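PDB 2UUX: tryptase inhibitor from Rhipicephalus appendiculatus, which inhibits human tryptase, a serine protease, through a domain with a modified Kunitz fold, probably acting more generally as a serine endopeptidase inhibitor. Local coordinates for residues Ala2-Pro7 against Gly29-Val34. Residues are numbered along the deposited sequence; the frame is centred on the assembly and turned at random. Where two conformers were deposited one is given.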
loop_
_atom_site.group_PDB
_atom_site.type_symbol
_atom_site.label_atom_id
_atom_site.label_comp_id
_atom_site.label_asym_id
_atom_site.label_seq_id
_atom_site.Cartn_x
_atom_site.Cartn_y
_atom_site.Cartn_z
ATOM N N ALA A 2 -6.280 -1.057 15.547
ATOM C CA ALA A 2 -6.922 -1.011 14.213
ATOM C C ALA A 2 -5.900 -0.658 13.136
ATOM O O ALA A 2 -5.515 0.511 12.986
ATOM C CB ALA A 2 -8.064 -0.029 14.166
ATOM N N GLU A 3 -5.480 -1.677 12.386
ATOM C CA GLU A 3 -4.570 -1.508 11.276
ATOM C C GLU A 3 -5.225 -2.120 10.050
ATOM O O GLU A 3 -6.365 -2.578 10.100
ATOM C CB GLU A 3 -3.202 -2.166 11.545
ATOM C CG GLU A 3 -3.292 -3.583 12.106
ATOM C CD GLU A 3 -2.359 -4.609 11.453
ATOM O OE1 GLU A 3 -1.405 -4.262 10.707
ATOM O OE2 GLU A 3 -2.617 -5.804 11.710
ATOM N N CYS A 4 -4.495 -2.117 8.946
ATOM C CA CYS A 4 -4.974 -2.694 7.718
ATOM C C CYS A 4 -4.312 -4.064 7.507
ATOM O O CYS A 4 -3.092 -4.165 7.355
ATOM C CB CYS A 4 -4.627 -1.727 6.605
ATOM S SG CYS A 4 -5.118 -2.264 5.021
ATOM N N THR A 5 -5.117 -5.125 7.506
ATOM C CA THR A 5 -4.638 -6.505 7.284
ATOM C C THR A 5 -4.799 -6.885 5.829
ATOM O O THR A 5 -5.861 -6.677 5.236
ATOM C CB THR A 5 -5.432 -7.476 8.171
ATOM O OG1 THR A 5 -5.229 -7.103 9.554
ATOM C CG2 THR A 5 -5.053 -8.972 7.909
ATOM N N VAL A 6 -3.748 -7.463 5.231
ATOM C CA VAL A 6 -3.832 -7.956 3.857
ATOM C C VAL A 6 -4.899 -9.089 3.795
ATOM O O VAL A 6 -4.841 -10.058 4.582
ATOM C CB VAL A 6 -2.463 -8.450 3.365
ATOM C CG1 VAL A 6 -2.615 -9.036 2.000
ATOM C CG2 VAL A 6 -1.428 -7.316 3.405
ATOM N N PRO A 7 -5.935 -8.907 2.957
ATOM C CA PRO A 7 -7.010 -9.905 2.981
ATOM C C PRO A 7 -6.633 -11.215 2.327
ATOM O O PRO A 7 -5.608 -11.324 1.651
ATOM C CB PRO A 7 -8.169 -9.237 2.211
ATOM C CG PRO A 7 -7.635 -7.969 1.607
ATOM C CD PRO A 7 -6.230 -7.758 2.082
ATOM N N GLY A 29 -7.875 -4.264 -0.621
ATOM C CA GLY A 29 -9.283 -4.650 -0.594
ATOM C C GLY A 29 -10.205 -3.602 -0.008
ATOM O O GLY A 29 -11.065 -3.081 -0.701
ATOM N N ASN A 30 -10.037 -3.301 1.276
ATOM C CA ASN A 30 -10.875 -2.330 1.970
ATOM C C ASN A 30 -10.161 -1.415 2.913
ATOM O O ASN A 30 -10.779 -0.737 3.712
ATOM C CB ASN A 30 -11.998 -3.059 2.721
ATOM C CG ASN A 30 -11.471 -4.003 3.766
ATOM O OD1 ASN A 30 -10.274 -3.962 4.081
ATOM N ND2 ASN A 30 -12.323 -4.896 4.275
ATOM N N CYS A 31 -8.848 -1.361 2.832
ATOM C CA CYS A 31 -8.083 -0.431 3.630
ATOM C C CYS A 31 -6.764 -0.189 2.951
ATOM O O CYS A 31 -6.279 -1.024 2.179
ATOM C CB CYS A 31 -7.899 -0.987 5.043
ATOM S SG CYS A 31 -7.125 -2.611 5.154
ATOM N N CYS A 32 -6.202 0.966 3.243
ATOM C CA CYS A 32 -4.942 1.374 2.718
ATOM C C CYS A 32 -3.810 1.005 3.672
ATOM O O CYS A 32 -3.903 1.221 4.881
ATOM C CB CYS A 32 -4.961 2.870 2.504
ATOM S SG CYS A 32 -6.051 3.341 1.135
ATOM N N LYS A 33 -2.753 0.439 3.112
ATOM C CA LYS A 33 -1.623 -0.025 3.868
ATOM C C LYS A 33 -0.366 0.628 3.319
ATOM O O LYS A 33 -0.171 0.703 2.112
ATOM C CB LYS A 33 -1.530 -1.537 3.769
ATOM C CG LYS A 33 -0.603 -2.127 4.747
ATOM C CD LYS A 33 -0.769 -3.649 4.807
ATOM C CE LYS A 33 0.035 -4.241 5.937
ATOM N NZ LYS A 33 -0.403 -3.812 7.307
ATOM N N VAL A 34 0.468 1.114 4.213
ATOM C CA VAL A 34 1.629 1.899 3.851
ATOM C C VAL A 34 2.911 1.036 3.858
ATOM O O VAL A 34 3.132 0.200 4.762
ATOM C CB VAL A 34 1.763 3.174 4.689
ATOM C CG1 VAL A 34 2.265 2.841 6.018
ATOM C CG2 VAL A 34 2.638 4.196 3.973
HETATM O O HOH W 1 0.363 -5.731 9.353
#
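Cys4 and Cys31 join the loop 2-7 to the turn that leads into strand 32-37, and this disulfide (SG to SG 2.0 Å, chi3 79°) illustrates how a covalent link and polar contacts can sit side by side, the link holding the loop next to the strand. Next to the bridge, Lys33 reaches across with its chain extended as far as CE and bent only at the last torsion (chi4 64°), which turns the ammonium group onto the backbone of Cys4. There NZ donates to Cys4 O at 2.7 Å, with a C=O...NZ angle of 166° that puts the nitrogen almost in line with the carbonyl bond. The same nitrogen forms a long salt bridge of 3.6 Å to Glu3 OE1, the two side chains running side by side in the same direction. A water closes the triangle: it donates to Glu3 OE1 at 2.7 Å and accepts from Lys33 NZ at 2.9 Å. Farther back along the same side chain, Lys33 CD lies 4.0 Å from Val6 CG2, where the two side chains cross at about a right angle. Were Lys33 replaced by an alanine, Cys4 O would probably lose this donor and the Glu3 carboxylate its nearby positive charge. In this disulfide-rich Kunitz-type domain, with Cys32 bonded in turn to Cys49, one ammonium group thus serves a carbonyl, a water and a more distant carboxylate, consistent with a polar clasp added to the covalent tie.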